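PDB 4OHF: cytosolic IMP-GMP specific 5'-nucleotidase, which binds magnesium and probably hydrolyses the 5'-phosphate of purine nucleoside monophosphates such as IMP and GMP. Local coordinates for residues Lys59-Asn64 with Cys133-Gln138; Asp42-Arg47 with Tyr162-Val167; Arg10-Arg15 with Thr444-Asn449. All coordinates share one frame; numbering follows the deposited sequence.

Contact 1: Lys59-Asn64 with Cys133-Gln138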
loop_
_atom_site.group_PDB
_atom_site.type_symbol
_atom_site.label_atom_id
_atom_site.label_comp_id
_atom_site.label_asym_id
_atom_site.label_seq_id
_atom_site.Cartn_x
_atom_site.Cartn_y
_atom_site.Cartn_z
ATOM N N LYS B 59 -14.111 -37.366 -0.055
ATOM C CA LYS B 59 -14.621 -37.995 -1.268
ATOM C C LYS B 59 -16.113 -38.285 -1.114
ATOM O O LYS B 59 -16.835 -38.427 -2.098
ATOM C CB LYS B 59 -13.876 -39.305 -1.542
ATOM C CG LYS B 59 -12.363 -39.171 -1.637
ATOM C CD LYS B 59 -11.697 -40.540 -1.792
ATOM C CE LYS B 59 -10.180 -40.431 -1.783
ATOM N NZ LYS B 59 -9.526 -41.768 -1.845
ATOM N N LYS B 60 -16.567 -38.367 0.131
ATOM C CA LYS B 60 -17.966 -38.659 0.428
ATOM C C LYS B 60 -18.873 -37.422 0.318
ATOM O O LYS B 60 -20.093 -37.544 0.199
ATOM C CB LYS B 60 -18.061 -39.254 1.834
ATOM C CG LYS B 60 -18.981 -40.459 1.960
ATOM C CD LYS B 60 -18.838 -41.119 3.335
ATOM C CE LYS B 60 -19.718 -42.356 3.456
ATOM N NZ LYS B 60 -21.162 -42.025 3.279
ATOM N N PHE B 61 -18.269 -36.237 0.360
ATOM C CA PHE B 61 -19.011 -34.981 0.270
ATOM C C PHE B 61 -20.019 -34.945 -0.876
ATOM O O PHE B 61 -19.696 -35.273 -2.016
ATOM C CB PHE B 61 -18.040 -33.803 0.122
ATOM C CG PHE B 61 -17.341 -33.421 1.401
ATOM C CD1 PHE B 61 -16.384 -32.408 1.404
ATOM C CD2 PHE B 61 -17.642 -34.059 2.602
ATOM C CE1 PHE B 61 -15.739 -32.036 2.580
ATOM C CE2 PHE B 61 -17.005 -33.695 3.775
ATOM C CZ PHE B 61 -16.050 -32.679 3.763
ATOM N N LYS B 62 -21.241 -34.532 -0.564
ATOM C CA LYS B 62 -22.301 -34.450 -1.560
ATOM C C LYS B 62 -22.495 -33.011 -2.009
ATOM O O LYS B 62 -22.467 -32.088 -1.196
ATOM C CB LYS B 62 -23.613 -35.003 -0.989
ATOM C CG LYS B 62 -24.103 -36.270 -1.676
ATOM C CD LYS B 62 -23.023 -37.345 -1.675
ATOM C CE LYS B 62 -23.416 -38.550 -2.524
ATOM N NZ LYS B 62 -22.310 -39.558 -2.585
ATOM N N PHE B 63 -22.693 -32.830 -3.309
ATOM C CA PHE B 63 -22.884 -31.503 -3.878
ATOM C C PHE B 63 -24.345 -31.138 -4.081
ATOM O O PHE B 63 -25.077 -31.822 -4.789
ATOM C CB PHE B 63 -22.141 -31.391 -5.214
ATOM C CG PHE B 63 -22.443 -30.130 -5.978
ATOM C CD1 PHE B 63 -23.449 -30.103 -6.932
ATOM C CD2 PHE B 63 -21.720 -28.963 -5.738
ATOM C CE1 PHE B 63 -23.733 -28.932 -7.639
ATOM C CE2 PHE B 63 -21.998 -27.791 -6.440
ATOM C CZ PHE B 63 -23.003 -27.776 -7.389
ATOM N N ASN B 64 -24.764 -30.056 -3.437
ATOM C CA ASN B 64 -26.128 -29.561 -3.574
ATOM C C ASN B 64 -26.089 -28.106 -4.032
ATOM O O ASN B 64 -25.794 -27.194 -3.249
ATOM C CB ASN B 64 -26.895 -29.678 -2.257
ATOM C CG ASN B 64 -28.194 -28.891 -2.271
ATOM O OD1 ASN B 64 -28.906 -28.846 -3.268
ATOM N ND2 ASN B 64 -28.509 -28.267 -1.153
ATOM N N CYS B 133 -17.751 -22.102 -2.570
ATOM C CA CYS B 133 -18.444 -21.896 -1.299
ATOM C C CYS B 133 -18.962 -23.182 -0.685
ATOM O O CYS B 133 -18.736 -23.441 0.492
ATOM C CB CYS B 133 -19.603 -20.917 -1.468
ATOM S SG CYS B 133 -19.096 -19.194 -1.621
ATOM N N ILE B 134 -19.659 -23.986 -1.475
ATOM C CA ILE B 134 -20.189 -25.242 -0.969
ATOM C C ILE B 134 -19.056 -26.129 -0.451
ATOM O O ILE B 134 -19.096 -26.606 0.688
ATOM C CB ILE B 134 -20.951 -26.004 -2.052
ATOM C CG1 ILE B 134 -22.183 -25.199 -2.477
ATOM C CG2 ILE B 134 -21.336 -27.377 -1.528
ATOM C CD1 ILE B 134 -22.929 -25.797 -3.645
ATOM N N LEU B 135 -18.039 -26.337 -1.285
ATOM C CA LEU B 135 -16.912 -27.158 -0.880
ATOM C C LEU B 135 -16.238 -26.602 0.376
ATOM O O LEU B 135 -16.080 -27.318 1.361
ATOM C CB LEU B 135 -15.888 -27.254 -2.004
ATOM C CG LEU B 135 -14.683 -28.149 -1.681
ATOM C CD1 LEU B 135 -15.193 -29.511 -1.298
ATOM C CD2 LEU B 135 -13.740 -28.255 -2.868
ATOM N N TYR B 136 -15.847 -25.328 0.348
ATOM C CA TYR B 136 -15.185 -24.716 1.492
ATOM C C TYR B 136 -16.020 -24.882 2.748
ATOM O O TYR B 136 -15.501 -25.177 3.820
ATOM C CB TYR B 136 -14.943 -23.233 1.250
ATOM C CG TYR B 136 -14.114 -22.582 2.334
ATOM C CD1 TYR B 136 -12.764 -22.887 2.483
ATOM C CD2 TYR B 136 -14.678 -21.659 3.208
ATOM C CE1 TYR B 136 -11.990 -22.284 3.472
ATOM C CE2 TYR B 136 -13.918 -21.050 4.206
ATOM C CZ TYR B 136 -12.575 -21.367 4.333
ATOM O OH TYR B 136 -11.832 -20.776 5.328
ATOM N N GLY B 137 -17.322 -24.692 2.613
ATOM C CA GLY B 137 -18.183 -24.840 3.764
ATOM C C GLY B 137 -18.046 -26.217 4.378
ATOM O O GLY B 137 -17.825 -26.350 5.578
ATOM N N GLN B 138 -18.176 -27.251 3.551
ATOM C CA GLN B 138 -18.070 -28.627 4.024
ATOM C C GLN B 138 -16.690 -28.929 4.585
ATOM O O GLN B 138 -16.566 -29.613 5.595
ATOM C CB GLN B 138 -18.399 -29.584 2.885
ATOM C CG GLN B 138 -19.832 -29.449 2.399
ATOM C CD GLN B 138 -20.051 -30.114 1.054
ATOM O OE1 GLN B 138 -19.212 -29.992 0.154
ATOM N NE2 GLN B 138 -21.178 -30.806 0.901
#

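Contact 2: Asp42-Arg47 with Tyr162-Val167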
loop_
_atom_site.group_PDB
_atom_site.type_symbol
_atom_site.label_atom_id
_atom_site.label_comp_id
_atom_site.label_asym_id
_atom_site.label_seq_id
_atom_site.Cartn_x
_atom_site.Cartn_y
_atom_site.Cartn_z
ATOM N N ASP B 42 -16.695 -31.692 -8.352
ATOM C CA ASP B 42 -16.043 -33.000 -8.355
ATOM C C ASP B 42 -14.548 -32.905 -8.664
ATOM O O ASP B 42 -13.719 -33.283 -7.849
ATOM C CB ASP B 42 -16.695 -33.943 -9.365
ATOM C CG ASP B 42 -18.137 -34.266 -9.024
ATOM O OD1 ASP B 42 -18.506 -34.178 -7.835
ATOM O OD2 ASP B 42 -18.903 -34.625 -9.946
ATOM N N LEU B 43 -14.197 -32.401 -9.841
ATOM C CA LEU B 43 -12.790 -32.290 -10.203
ATOM C C LEU B 43 -11.945 -31.651 -9.098
ATOM O O LEU B 43 -10.854 -32.132 -8.804
ATOM C CB LEU B 43 -12.630 -31.485 -11.499
ATOM C CG LEU B 43 -13.307 -32.041 -12.747
ATOM C CD1 LEU B 43 -13.133 -31.081 -13.903
ATOM C CD2 LEU B 43 -12.719 -33.399 -13.078
ATOM N N VAL B 44 -12.445 -30.574 -8.490
ATOM C CA VAL B 44 -11.719 -29.861 -7.431
ATOM C C VAL B 44 -11.635 -30.659 -6.144
ATOM O O VAL B 44 -10.604 -30.662 -5.476
ATOM C CB VAL B 44 -12.379 -28.496 -7.102
ATOM C CG1 VAL B 44 -11.726 -27.871 -5.878
ATOM C CG2 VAL B 44 -12.240 -27.557 -8.276
ATOM N N LYS B 45 -12.727 -31.324 -5.790
ATOM C CA LYS B 45 -12.758 -32.130 -4.579
ATOM C C LYS B 45 -11.802 -33.305 -4.745
ATOM O O LYS B 45 -11.129 -33.722 -3.801
ATOM C CB LYS B 45 -14.178 -32.633 -4.319
ATOM C CG LYS B 45 -14.360 -33.307 -2.971
ATOM C CD LYS B 45 -15.803 -33.698 -2.749
ATOM C CE LYS B 45 -16.295 -34.600 -3.867
ATOM N NZ LYS B 45 -17.691 -35.060 -3.640
ATOM N N GLU B 46 -11.741 -33.826 -5.962
ATOM C CA GLU B 46 -10.871 -34.943 -6.283
ATOM C C GLU B 46 -9.413 -34.532 -6.150
ATOM O O GLU B 46 -8.649 -35.157 -5.420
ATOM C CB GLU B 46 -11.154 -35.403 -7.707
ATOM C CG GLU B 46 -10.201 -36.440 -8.251
ATOM C CD GLU B 46 -10.271 -36.516 -9.762
ATOM O OE1 GLU B 46 -11.376 -36.774 -10.292
ATOM O OE2 GLU B 46 -9.226 -36.306 -10.416
ATOM N N ARG B 47 -9.036 -33.471 -6.856
ATOM C CA ARG B 47 -7.663 -32.967 -6.838
ATOM C C ARG B 47 -7.148 -32.691 -5.426
ATOM O O ARG B 47 -5.939 -32.648 -5.199
ATOM C CB ARG B 47 -7.556 -31.696 -7.689
ATOM C CG ARG B 47 -6.162 -31.096 -7.751
ATOM C CD ARG B 47 -5.170 -32.097 -8.295
ATOM N NE ARG B 47 -5.516 -32.499 -9.651
ATOM C CZ ARG B 47 -5.132 -31.848 -10.744
ATOM N NH1 ARG B 47 -4.377 -30.758 -10.637
ATOM N NH2 ARG B 47 -5.516 -32.279 -11.943
ATOM N N TYR B 162 -6.091 -23.247 -5.246
ATOM C CA TYR B 162 -5.026 -23.825 -6.043
ATOM C C TYR B 162 -5.592 -24.898 -6.967
ATOM O O TYR B 162 -5.273 -24.930 -8.158
ATOM C CB TYR B 162 -3.950 -24.422 -5.129
ATOM C CG TYR B 162 -2.825 -25.128 -5.862
ATOM C CD1 TYR B 162 -2.900 -26.493 -6.155
ATOM C CD2 TYR B 162 -1.687 -24.433 -6.271
ATOM C CE1 TYR B 162 -1.866 -27.146 -6.836
ATOM C CE2 TYR B 162 -0.653 -25.074 -6.953
ATOM C CZ TYR B 162 -0.749 -26.430 -7.232
ATOM O OH TYR B 162 0.270 -27.060 -7.915
ATOM N N CYS B 163 -6.427 -25.774 -6.422
ATOM C CA CYS B 163 -7.027 -26.827 -7.223
ATOM C C CYS B 163 -7.879 -26.271 -8.350
ATOM O O CYS B 163 -7.817 -26.768 -9.481
ATOM C CB CYS B 163 -7.889 -27.727 -6.357
ATOM S SG CYS B 163 -6.959 -28.665 -5.167
ATOM N N VAL B 164 -8.675 -25.248 -8.038
ATOM C CA VAL B 164 -9.540 -24.622 -9.032
ATOM C C VAL B 164 -8.707 -24.095 -10.200
ATOM O O VAL B 164 -9.053 -24.304 -11.366
ATOM C CB VAL B 164 -10.362 -23.438 -8.439
ATOM C CG1 VAL B 164 -11.306 -22.899 -9.495
ATOM C CG2 VAL B 164 -11.153 -23.886 -7.229
ATOM N N ASP B 165 -7.610 -23.408 -9.881
ATOM C CA ASP B 165 -6.738 -22.863 -10.919
ATOM C C ASP B 165 -6.102 -24.005 -11.701
ATOM O O ASP B 165 -5.987 -23.945 -12.930
ATOM C CB ASP B 165 -5.626 -21.990 -10.318
ATOM C CG ASP B 165 -6.162 -20.813 -9.523
ATOM O OD1 ASP B 165 -7.168 -20.200 -9.960
ATOM O OD2 ASP B 165 -5.564 -20.496 -8.465
ATOM N N LYS B 166 -5.695 -25.046 -10.983
ATOM C CA LYS B 166 -5.063 -26.195 -11.609
ATOM C C LYS B 166 -6.021 -26.881 -12.566
ATOM O O LYS B 166 -5.717 -27.065 -13.744
ATOM C CB LYS B 166 -4.607 -27.193 -10.550
ATOM C CG LYS B 166 -3.309 -27.899 -10.910
ATOM C CD LYS B 166 -2.163 -26.888 -11.010
ATOM C CE LYS B 166 -0.838 -27.543 -11.363
ATOM N NZ LYS B 166 0.269 -26.536 -11.379
ATOM N N VAL B 167 -7.185 -27.253 -12.048
ATOM C CA VAL B 167 -8.195 -27.933 -12.844
ATOM C C VAL B 167 -8.578 -27.113 -14.081
ATOM O O VAL B 167 -9.025 -27.667 -15.089
ATOM C CB VAL B 167 -9.454 -28.233 -11.988
ATOM C CG1 VAL B 167 -10.271 -26.981 -11.793
ATOM C CG2 VAL B 167 -10.275 -29.315 -12.638
#

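Contact 3: Arg10-Arg15 with Thr444-Asn449. With PO4 (phosphate ion), chain I.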
loop_
_atom_site.group_PDB
_atom_site.type_symbol
_atom_site.label_atom_id
_atom_site.label_comp_id
_atom_site.label_asym_id
_atom_site.label_seq_id
_atom_site.Cartn_x
_atom_site.Cartn_y
_atom_site.Cartn_z
ATOM N N ARG B 10 -26.321 2.623 -16.681
ATOM C CA ARG B 10 -25.773 3.864 -17.215
ATOM C C ARG B 10 -26.022 3.927 -18.707
ATOM O O ARG B 10 -26.060 2.900 -19.381
ATOM C CB ARG B 10 -24.267 3.933 -17.012
ATOM C CG ARG B 10 -23.801 4.353 -15.660
ATOM C CD ARG B 10 -22.277 4.424 -15.662
ATOM N NE ARG B 10 -21.671 3.102 -15.758
ATOM C CZ ARG B 10 -21.833 2.157 -14.836
ATOM N NH1 ARG B 10 -22.584 2.406 -13.760
ATOM N NH2 ARG B 10 -21.252 0.969 -14.988
ATOM N N ILE B 11 -26.166 5.145 -19.213
ATOM C CA ILE B 11 -26.389 5.364 -20.630
ATOM C C ILE B 11 -25.306 4.732 -21.500
ATOM O O ILE B 11 -24.131 4.781 -21.168
ATOM C CB ILE B 11 -26.389 6.880 -20.960
ATOM C CG1 ILE B 11 -27.603 7.560 -20.331
ATOM C CG2 ILE B 11 -26.371 7.098 -22.481
ATOM C CD1 ILE B 11 -27.537 9.079 -20.401
ATOM N N ILE B 12 -25.736 4.115 -22.595
ATOM C CA ILE B 12 -24.833 3.574 -23.601
ATOM C C ILE B 12 -25.592 3.651 -24.929
ATOM O O ILE B 12 -26.671 3.072 -25.083
ATOM C CB ILE B 12 -24.356 2.121 -23.339
ATOM C CG1 ILE B 12 -23.264 1.792 -24.362
ATOM C CG2 ILE B 12 -25.509 1.114 -23.456
ATOM C CD1 ILE B 12 -22.737 0.402 -24.287
ATOM N N ASN B 13 -25.033 4.417 -25.864
ATOM C CA ASN B 13 -25.622 4.617 -27.185
ATOM C C ASN B 13 -25.080 3.536 -28.119
ATOM O O ASN B 13 -24.006 3.688 -28.677
ATOM C CB ASN B 13 -25.231 6.017 -27.671
ATOM C CG ASN B 13 -25.891 6.403 -28.973
ATOM O OD1 ASN B 13 -26.786 5.715 -29.467
ATOM N ND2 ASN B 13 -25.455 7.526 -29.534
ATOM N N MET B 14 -25.809 2.439 -28.283
ATOM C CA MET B 14 -25.323 1.357 -29.141
ATOM C C MET B 14 -24.976 1.819 -30.553
ATOM O O MET B 14 -24.150 1.201 -31.226
ATOM C CB MET B 14 -26.334 0.211 -29.215
ATOM C CG MET B 14 -26.419 -0.649 -27.963
ATOM S SD MET B 14 -24.843 -1.335 -27.390
ATOM C CE MET B 14 -24.705 -2.796 -28.411
ATOM N N ARG B 15 -25.608 2.901 -30.994
ATOM C CA ARG B 15 -25.370 3.456 -32.322
ATOM C C ARG B 15 -23.904 3.832 -32.482
ATOM O O ARG B 15 -23.326 3.654 -33.554
ATOM C CB ARG B 15 -26.250 4.696 -32.534
ATOM C CG ARG B 15 -25.947 5.503 -33.800
ATOM C CD ARG B 15 -26.988 5.293 -34.895
ATOM N NE ARG B 15 -28.339 5.620 -34.442
ATOM C CZ ARG B 15 -29.418 5.559 -35.218
ATOM N NH1 ARG B 15 -29.300 5.188 -36.487
ATOM N NH2 ARG B 15 -30.618 5.848 -34.722
ATOM N N THR B 444 -30.181 0.925 -30.455
ATOM C CA THR B 444 -30.802 1.246 -29.173
ATOM C C THR B 444 -30.015 2.199 -28.272
ATOM O O THR B 444 -28.828 2.006 -28.037
ATOM C CB THR B 444 -31.041 -0.037 -28.360
ATOM O OG1 THR B 444 -31.816 -0.964 -29.136
ATOM C CG2 THR B 444 -31.769 0.277 -27.078
ATOM N N TYR B 445 -30.680 3.231 -27.764
ATOM C CA TYR B 445 -30.021 4.157 -26.846
ATOM C C TYR B 445 -30.532 3.744 -25.458
ATOM O O TYR B 445 -31.697 3.989 -25.123
ATOM C CB TYR B 445 -30.424 5.605 -27.133
ATOM C CG TYR B 445 -29.619 6.660 -26.386
ATOM C CD1 TYR B 445 -28.571 7.335 -27.012
ATOM C CD2 TYR B 445 -29.924 7.005 -25.063
ATOM C CE1 TYR B 445 -27.846 8.334 -26.351
ATOM C CE2 TYR B 445 -29.202 7.998 -24.388
ATOM C CZ TYR B 445 -28.160 8.662 -25.044
ATOM O OH TYR B 445 -27.431 9.647 -24.401
ATOM N N PHE B 446 -29.670 3.104 -24.673
ATOM C CA PHE B 446 -30.021 2.644 -23.339
ATOM C C PHE B 446 -29.886 3.723 -22.264
ATOM O O PHE B 446 -28.820 4.330 -22.105
ATOM C CB PHE B 446 -29.140 1.453 -22.951
ATOM C CG PHE B 446 -29.455 0.181 -23.697
ATOM C CD1 PHE B 446 -30.652 -0.497 -23.483
ATOM C CD2 PHE B 446 -28.543 -0.358 -24.592
ATOM C CE1 PHE B 446 -30.928 -1.692 -24.150
ATOM C CE2 PHE B 446 -28.817 -1.555 -25.261
ATOM C CZ PHE B 446 -30.007 -2.216 -25.037
ATOM N N ARG B 447 -30.969 3.956 -21.528
ATOM C CA ARG B 447 -30.984 4.928 -20.432
ATOM C C ARG B 447 -31.434 4.228 -19.153
ATOM O O ARG B 447 -32.143 3.217 -19.191
ATOM C CB ARG B 447 -31.952 6.084 -20.711
ATOM C CG ARG B 447 -31.506 7.080 -21.759
ATOM C CD ARG B 447 -32.652 8.028 -22.115
ATOM N NE ARG B 447 -32.269 8.980 -23.152
ATOM C CZ ARG B 447 -31.364 9.934 -22.972
ATOM N NH1 ARG B 447 -30.769 10.056 -21.795
ATOM N NH2 ARG B 447 -31.030 10.739 -23.973
ATOM N N ALA B 448 -31.033 4.778 -18.016
ATOM C CA ALA B 448 -31.419 4.202 -16.744
ATOM C C ALA B 448 -32.582 4.971 -16.145
ATOM O O ALA B 448 -32.673 6.191 -16.291
ATOM C CB ALA B 448 -30.254 4.235 -15.802
ATOM N N ASN B 449 -33.478 4.256 -15.479
ATOM C CA ASN B 449 -34.611 4.889 -14.824
ATOM C C ASN B 449 -34.013 5.554 -13.592
ATOM O O ASN B 449 -33.113 4.987 -12.976
ATOM C CB ASN B 449 -35.619 3.831 -14.390
ATOM C CG ASN B 449 -36.096 2.969 -15.547
ATOM O OD1 ASN B 449 -36.474 1.806 -15.358
ATOM N ND2 ASN B 449 -36.097 3.539 -16.754
HETATM P P PO4 I . -19.293 1.450 -18.508
HETATM O O1 PO4 I . -19.232 0.755 -19.818
HETATM O O2 PO4 I . -19.701 0.488 -17.455
HETATM O O3 PO4 I . -20.283 2.552 -18.580
HETATM O O4 PO4 I . -17.963 2.010 -18.174
#

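Contact 1: Lys59-Asn64 with Cys133-Gln138
Gln138, on helix 129-143, meets the loop residues Phe61 and Lys62 with two different parts of its side chain. The first is its CB methylene, which lies over one face of the Phe61 ring in a CH-pi contact, 3.9 Å from the ring centroid and offset toward the rim near CE1. In Phe61 the bond from CA to CB points at the helix, and CG stands anti to the carbonyl carbon (chi1 -76°). Beyond CG the glutamine chain is extended, and it slides past the phenylalanine in the opposite direction until its amide reaches the loop backbone. There NE2 of Gln138 donates to O of Lys62 at 2.8 Å. The acceptor lies almost in the amide plane and the N-H is fairly straight (154°), although the donor stands 23° off the plane of the carbonyl. The other end of the amide, OE1, is hydrogen-bonded to Tyr41 OH on helix 33-51, which fixes the rotation of the group.

Around this pair the packing is apolar. CD1 of Leu135 sits at the edge of the Phe61 ring, 4.1 Å from its CD1, and Leu139 and Leu142 of the same helix also touch this ring. One turn before Gln138, CD1 of Ile134 lies 3.6 Å from CE2 of Phe63; the two side chains cross at about a right angle, and the Phe63 ring also meets that of Tyr41.

The other side is looser. Lys62 lends its carbonyl to the helix while its CB points away and its side chain stays exposed, and Asn64 is likewise exposed, at the margin of the interface. The chemistry implies a loop held to helix 129-143 by one backbone carbonyl and two aromatic rings, with the side chain of Lys62 left to solvent.

Contact 2: Asp42-Arg47 with Tyr162-Val167
Val44 and Cys163 mark the place where the two helical backbones come nearest, CA to CA 5.6 Å. The axes of the segments 42-47 and 162-167 approach to 8.9 Å, and their directions are 118° apart, so the helices cross steeply, closer to antiparallel than to parallel, and meet over little more than a turn of each.

Val44 lies in the middle of the side-chain contact. Its CG1 stands anti to the backbone N (chi1 172°) and packs on CB of Cys163 at 3.9 Å, while its other branch, CG2, touches both CG2 of Val164 and CG1 of Val167. A turn away along the second helix, Val167 turns CG2 onto Leu43, 3.4 Å from the leucine CB and also beside its CD1, the two side chains crossing at about a right angle.

One turn after Leu43, Arg47 continues the contact. Its CG passes 3.6 Å from SG of Cys163; the chain bends at chi2 and chi3, and NH1 lies beside CG of Lys166, which sits at the edge of the guanidinium, near its plane. The like charges stay apart, with NH1 of Arg47 6.3 Å from NZ of Lys166, because the lysine chain leads away. NH2 of Arg47 instead makes a salt bridge with Asp170, so the arginine spans the junction with its stem on the cysteine and its charge paired further along helix 153-170.

Phe52 and Phe128, both from loops, close on Cys163 and Val164. Leu43 also packs on Leu173 and Ile176 of helix 172-178, so this crossing of helices 33-51 and 153-170 continues into a third helix.

Contact 3: Arg10-Arg15 with Thr444-Asn449
The Tyr445 ring is crossed at about a right angle by the side chain of Asn13, whose amide plane is turned 50° from it; CG of Asn13 lies 3.4 Å from CD1 of Tyr445. CG2 of Ile11 approaches the far end of the same ring obliquely, 3.5 Å from CZ of Tyr445. Within its own segment the tyrosine places CE2 over the centre of one face of the Arg447 guanidinium. The Phe446 ring carries the Thr444 CG2 methyl over the centre of one face, has CG2 of Ile12 at its edge, 3.6 Å from its CD2, and receives Met14 CG obliquely at CE2.

Between these side chains runs the backbone ladder. N of Ile12 donates to O of Phe446 at 3.1 Å, and N of Phe446 returns the bond to O of Ile12. Met14 N extends it to Thr444 O. Arg10 faces elsewhere: its guanidinium grips edge-on a phosphate ion, probably from the crystallisation liquor, with NE to O3 at 3.2 Å and NH2 to O2 at 3.0 Å. Tyr113 of the second subunit also hydrogen-bonds this ion, and Lys351 NZ of that subunit donates to Tyr445 O.

This is a short two-stranded antiparallel ladder, Ile12 with Phe446 the hydrogen-bonded pair and Asn13 with Tyr445 the non-hydrogen-bonded one, tying the N-terminal part of the chain to its C-terminal part at a subunit interface.

How the contacts relate
Contacts 1 and 2 are neighbours, their centres 13 Å apart, and share helix 33-51: Lys45 reaches the Phe61 carbonyl with NZ, and Leu135 packs on Val44. Helices 129-143 and 153-170, which follow each other in the chain, thus both lean on that one helix. Contact 3 lies about 41 Å from contact 2 and 42 Å from contact 1, centre to centre, across the centre of the chain. Along the sequence the contacts nest, contact 1 inside the loop closed by contact 2, and both inside that closed by contact 3. The first two join helices 129-143 and 153-170 and the loop 59-64 around helix 33-51, while the third joins parts near the two ends of the chain.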